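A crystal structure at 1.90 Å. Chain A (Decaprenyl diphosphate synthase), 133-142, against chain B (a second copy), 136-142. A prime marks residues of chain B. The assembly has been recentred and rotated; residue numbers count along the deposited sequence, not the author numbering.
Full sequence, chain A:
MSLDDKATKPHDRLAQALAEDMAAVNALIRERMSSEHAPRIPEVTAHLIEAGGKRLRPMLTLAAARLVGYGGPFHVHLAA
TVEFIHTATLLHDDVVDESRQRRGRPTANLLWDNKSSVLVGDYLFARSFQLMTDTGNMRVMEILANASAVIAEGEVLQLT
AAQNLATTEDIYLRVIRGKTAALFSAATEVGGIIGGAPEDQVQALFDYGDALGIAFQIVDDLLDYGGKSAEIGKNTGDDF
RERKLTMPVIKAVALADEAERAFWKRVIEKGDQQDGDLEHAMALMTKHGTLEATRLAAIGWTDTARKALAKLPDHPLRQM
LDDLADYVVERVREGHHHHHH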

ATOM      1  N   THR A 133      14.448  -2.962  -6.404  1.00 34.66           N
ATOM      2  CA  THR A 133      15.300  -4.189  -6.318  1.00 34.61           C
ATOM      3  C   THR A 133      16.289  -4.324  -7.486  1.00 35.72           C
ATOM      4  O   THR A 133      17.362  -4.978  -7.337  1.00 35.56           O
ATOM      5  CB  THR A 133      14.493  -5.504  -6.185  1.00 35.54           C
ATOM      6  OG1 THR A 133      13.866  -5.852  -7.424  1.00 33.07           O
ATOM      7  CG2 THR A 133      13.471  -5.428  -5.049  1.00 33.31           C
ATOM      8  N   ASP A 134      15.986  -3.690  -8.623  1.00 35.20           N
ATOM      9  CA  ASP A 134      16.891  -3.723  -9.780  1.00 35.41           C
ATOM     10  C   ASP A 134      18.252  -3.101  -9.429  1.00 34.48           C
ATOM     11  O   ASP A 134      19.252  -3.424 -10.082  1.00 36.32           O
ATOM     12  CB  ASP A 134      16.349  -2.949 -11.028  1.00 34.96           C
ATOM     13  CG  ASP A 134      15.186  -3.681 -11.752  1.00 38.11           C
ATOM     14  OD1 ASP A 134      14.836  -4.838 -11.394  1.00 37.78           O
ATOM     15  OD2 ASP A 134      14.571  -3.041 -12.654  1.00 41.46           O
ATOM     16  N   THR A 135      18.262  -2.177  -8.471  1.00 33.48           N
ATOM     17  CA  THR A 135      19.471  -1.473  -8.070  1.00 33.60           C
ATOM     18  C   THR A 135      20.417  -2.353  -7.294  1.00 34.79           C
ATOM     19  O   THR A 135      21.607  -2.037  -7.187  1.00 33.01           O
ATOM     20  CB  THR A 135      19.196  -0.250  -7.171  1.00 32.08           C
ATOM     21  OG1 THR A 135      18.776  -0.627  -5.837  1.00 31.91           O
ATOM     22  CG2 THR A 135      18.199   0.712  -7.852  1.00 34.06           C
ATOM     23  N   GLY A 136      19.858  -3.393  -6.672  1.00 34.87           N
ATOM     24  CA  GLY A 136      20.590  -4.254  -5.784  1.00 35.81           C
ATOM     25  C   GLY A 136      21.101  -3.636  -4.506  1.00 35.91           C
ATOM     26  O   GLY A 136      21.872  -4.273  -3.814  1.00 36.45           O
ATOM     27  N   ASN A 137      20.675  -2.424  -4.173  1.00 34.44           N
ATOM     28  CA  ASN A 137      21.248  -1.677  -3.079  1.00 34.37           C
ATOM     29  C   ASN A 137      20.266  -1.761  -1.916  1.00 35.37           C
ATOM     30  O   ASN A 137      19.190  -1.128  -1.973  1.00 35.47           O
ATOM     31  CB  ASN A 137      21.512  -0.230  -3.497  1.00 33.91           C
ATOM     32  CG  ASN A 137      22.212   0.559  -2.400  1.00 33.21           C
ATOM     33  OD1 ASN A 137      21.660   0.735  -1.315  1.00 33.95           O
ATOM     34  ND2 ASN A 137      23.453   0.957  -2.642  1.00 31.53           N
ATOM     35  N   MET A 138      20.600  -2.580  -0.907  1.00 34.09           N
ATOM     36  CA  MET A 138      19.727  -2.762   0.254  1.00 35.14           C
ATOM     37  C   MET A 138      19.493  -1.507   1.026  1.00 33.13           C
ATOM     38  O   MET A 138      18.400  -1.309   1.578  1.00 32.61           O
ATOM     39  CB  MET A 138      20.257  -3.821   1.246  1.00 34.63           C
ATOM     40  CG  MET A 138      20.196  -5.158   0.729  1.00 39.13           C
ATOM     41  SD  MET A 138      18.464  -5.728   0.611  1.00 32.37           S
ATOM     42  CE  MET A 138      18.440  -6.124  -1.131  1.00 36.87           C
ATOM     43  N   ARG A 139      20.519  -0.688   1.131  1.00 33.14           N
ATOM     44  CA  ARG A 139      20.454   0.482   1.958  1.00 32.65           C
ATOM     45  C   ARG A 139      19.434   1.526   1.435  1.00 31.78           C
ATOM     46  O   ARG A 139      18.660   2.094   2.221  1.00 31.42           O
ATOM     47  CB  ARG A 139      21.842   1.103   2.102  1.00 34.00           C
ATOM     48  CG  ARG A 139      21.886   2.305   2.942  1.00 34.65           C
ATOM     49  CD  ARG A 139      23.307   2.842   3.085  1.00 36.74           C
ATOM     50  NE  ARG A 139      23.350   4.094   3.817  1.00 36.58           N
ATOM     51  CZ  ARG A 139      24.415   4.881   3.858  1.00 39.78           C
ATOM     52  NH1 ARG A 139      25.518   4.529   3.187  1.00 41.22           N
ATOM     53  NH2 ARG A 139      24.371   6.001   4.539  1.00 40.79           N
ATOM     54  N   VAL A 140      19.423   1.791   0.128  1.00 29.59           N
ATOM     55  CA  VAL A 140      18.411   2.741  -0.408  1.00 29.46           C
ATOM     56  C   VAL A 140      16.981   2.176  -0.270  1.00 30.51           C
ATOM     57  O   VAL A 140      16.036   2.912  -0.144  1.00 30.14           O
ATOM     58  CB  VAL A 140      18.708   3.186  -1.850  1.00 28.87           C
ATOM     59  CG1 VAL A 140      20.087   3.811  -1.923  1.00 27.25           C
ATOM     60  CG2 VAL A 140      18.675   2.036  -2.849  1.00 27.86           C
ATOM     61  N   MET A 141      16.841   0.867  -0.327  1.00 30.50           N
ATOM     62  CA  MET A 141      15.540   0.239  -0.259  1.00 30.86           C
ATOM     63  C   MET A 141      15.006   0.352   1.160  1.00 30.68           C
ATOM     64  O   MET A 141      13.822   0.608   1.346  1.00 31.25           O
ATOM     65  CB  MET A 141      15.595  -1.231  -0.695  1.00 30.74           C
ATOM     66  CG  MET A 141      15.920  -1.516  -2.174  1.00 29.42           C
ATOM     67  SD  MET A 141      15.792  -3.365  -2.528  1.00 23.89           S
ATOM     68  CE  MET A 141      17.459  -3.517  -3.306  1.00 34.12           C
ATOM     69  N   GLU A 142      15.890   0.235   2.147  1.00 29.65           N
ATOM     70  CA  GLU A 142      15.499   0.378   3.541  1.00 31.06           C
ATOM     71  C   GLU A 142      15.036   1.804   3.787  1.00 30.67           C
ATOM     72  O   GLU A 142      14.043   2.042   4.460  1.00 31.39           O
ATOM     73  CB  GLU A 142      16.660   0.078   4.469  1.00 31.77           C
ATOM     74  CG  GLU A 142      16.279   0.012   5.973  1.00 35.52           C
ATOM     75  CD  GLU A 142      16.221   1.336   6.668  1.00 36.95           C
ATOM     76  OE1 GLU A 142      16.829   2.347   6.222  1.00 37.78           O
ATOM     77  OE2 GLU A 142      15.526   1.368   7.682  1.00 36.93           O
TER
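Chain B (136-142) GNMRVME

When two copies of one protein meet through the same segment, chemically identical residues need not play identical parts, and this pair of stretches is a compact example. In each chain a glycine with positive phi (66° at Gly136, 64° at Gly136′) and an N-cap asparagine lead into a helix that begins at residue 138 and runs on beyond 142. The cap is built the same way twice: Val140 N donates to Asn137 OD1 at 2.9 Å, and Val140′ N to Asn137′ OD1 at 3.0 Å. The two helices point in broadly the same direction, crossing at 36°, but their axes come no closer than 12.7 Å. That gap leaves room for side chains between them, and the backbones draw nearer around the helix starts: the CA atoms of Thr133 and Met138′ lie 5.8 Å apart, those of Met138 and Gly136′ 6.4 Å.

Methionines fill much of the space, and no hydrogen bond crosses between the stretches. Met138 and Met138′ each reach the glycine of the other copy, with Met138 SD 3.8 Å from Gly136′ CA and Met138′ SD 3.7 Å from Gly136 CA. Their rotamers differ, however: chi1 is m in Met138 and p in Met138′. The methyl of Met138 turns in over the start of the partner helix, where its CE lies 3.7 Å from Met141′ SD and 4.0 Å from Met138′ CB. That of Met138′ lies against a backbone carbonyl, its CE 2.9 Å from Thr133 O, a tight approach to an oxygen that already accepts from Gly136 N at 3.0 Å. Between the two Met141 side chains, Met141 SD packs 3.6 Å from Met141′ CE. Thr133, the most covered residue of its stretch, sets its CG2 3.9 Å from Met141′ CB and its OG1 3.5 Å from Glu142′ CB.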

ATOM      1  N   GLY B 136      19.051  -9.134   3.143  1.00 38.75           N
ATOM      2  CA  GLY B 136      20.004  -8.951   2.038  1.00 39.05           C
ATOM      3  C   GLY B 136      19.683  -9.666   0.723  1.00 39.13           C
ATOM      4  O   GLY B 136      20.491  -9.670  -0.206  1.00 41.13           O
ATOM      5  N   ASN B 137      18.506 -10.282   0.607  1.00 38.17           N
ATOM      6  CA  ASN B 137      18.192 -11.073  -0.571  1.00 36.78           C
ATOM      7  C   ASN B 137      17.249 -10.258  -1.478  1.00 37.42           C
ATOM      8  O   ASN B 137      16.042 -10.096  -1.172  1.00 35.26           O
ATOM      9  CB  ASN B 137      17.578 -12.423  -0.150  1.00 36.72           C
ATOM     10  CG  ASN B 137      17.452 -13.382  -1.275  1.00 35.09           C
ATOM     11  OD1 ASN B 137      16.747 -13.148  -2.236  1.00 35.99           O
ATOM     12  ND2 ASN B 137      18.129 -14.503  -1.157  1.00 38.28           N
ATOM     13  N   MET B 138      17.780  -9.735  -2.587  1.00 36.14           N
ATOM     14  CA  MET B 138      16.981  -8.972  -3.520  1.00 37.31           C
ATOM     15  C   MET B 138      15.955  -9.846  -4.256  1.00 36.47           C
ATOM     16  O   MET B 138      14.863  -9.406  -4.522  1.00 37.23           O
ATOM     17  CB  MET B 138      17.874  -8.181  -4.534  1.00 39.43           C
ATOM     18  CG  MET B 138      18.595  -8.887  -5.668  1.00 42.88           C
ATOM     19  SD  MET B 138      19.809  -7.759  -6.618  1.00 48.76           S
ATOM     20  CE  MET B 138      18.868  -7.340  -8.116  1.00 51.02           C
ATOM     21  N   ARG B 139      16.305 -11.076  -4.589  1.00 35.46           N
ATOM     22  CA  ARG B 139      15.407 -11.937  -5.309  1.00 34.75           C
ATOM     23  C   ARG B 139      14.052 -12.143  -4.593  1.00 32.88           C
ATOM     24  O   ARG B 139      13.012 -11.997  -5.243  1.00 32.47           O
ATOM     25  CB  ARG B 139      16.065 -13.297  -5.592  1.00 35.76           C
ATOM     26  CG  ARG B 139      15.232 -14.180  -6.423  1.00 37.96           C
ATOM     27  CD  ARG B 139      15.990 -15.477  -6.815  1.00 39.88           C
ATOM     28  NE  ARG B 139      15.097 -16.428  -7.486  1.00 40.13           N
ATOM     29  CZ  ARG B 139      15.363 -17.728  -7.644  1.00 38.20           C
ATOM     30  NH1 ARG B 139      16.497 -18.222  -7.180  1.00 37.98           N
ATOM     31  NH2 ARG B 139      14.503 -18.531  -8.246  1.00 38.26           N
ATOM     32  N   VAL B 140      14.052 -12.443  -3.288  1.00 29.80           N
ATOM     33  CA  VAL B 140      12.798 -12.692  -2.581  1.00 30.36           C
ATOM     34  C   VAL B 140      11.996 -11.385  -2.421  1.00 29.69           C
ATOM     35  O   VAL B 140      10.759 -11.356  -2.431  1.00 28.82           O
ATOM     36  CB  VAL B 140      13.002 -13.432  -1.205  1.00 30.03           C
ATOM     37  CG1 VAL B 140      13.679 -14.781  -1.462  1.00 30.36           C
ATOM     38  CG2 VAL B 140      13.860 -12.602  -0.219  1.00 31.52           C
ATOM     39  N   MET B 141      12.703 -10.288  -2.321  1.00 29.00           N
ATOM     40  CA  MET B 141      12.072  -9.002  -2.276  1.00 29.97           C
ATOM     41  C   MET B 141      11.344  -8.696  -3.569  1.00 30.19           C
ATOM     42  O   MET B 141      10.234  -8.195  -3.532  1.00 30.58           O
ATOM     43  CB  MET B 141      13.100  -7.867  -2.016  1.00 29.50           C
ATOM     44  CG  MET B 141      13.731  -7.910  -0.626  1.00 32.95           C
ATOM     45  SD  MET B 141      14.841  -6.464  -0.242  1.00 23.31           S
ATOM     46  CE  MET B 141      13.651  -5.112  -0.150  1.00 33.05           C
ATOM     47  N   GLU B 142      11.989  -8.934  -4.714  1.00 29.14           N
ATOM     48  CA  GLU B 142      11.344  -8.723  -5.976  1.00 29.99           C
ATOM     49  C   GLU B 142      10.088  -9.609  -6.107  1.00 29.44           C
ATOM     50  O   GLU B 142       9.063  -9.165  -6.594  1.00 29.84           O
ATOM     51  CB  GLU B 142      12.345  -9.002  -7.135  1.00 30.09           C
ATOM     52  CG  GLU B 142      11.855  -8.686  -8.553  1.00 33.69           C
ATOM     53  CD  GLU B 142      10.850  -9.668  -9.196  1.00 36.93           C
ATOM     54  OE1 GLU B 142      10.790 -10.850  -8.833  1.00 34.74           O
ATOM     55  OE2 GLU B 142      10.120  -9.208 -10.097  1.00 35.49           O
TER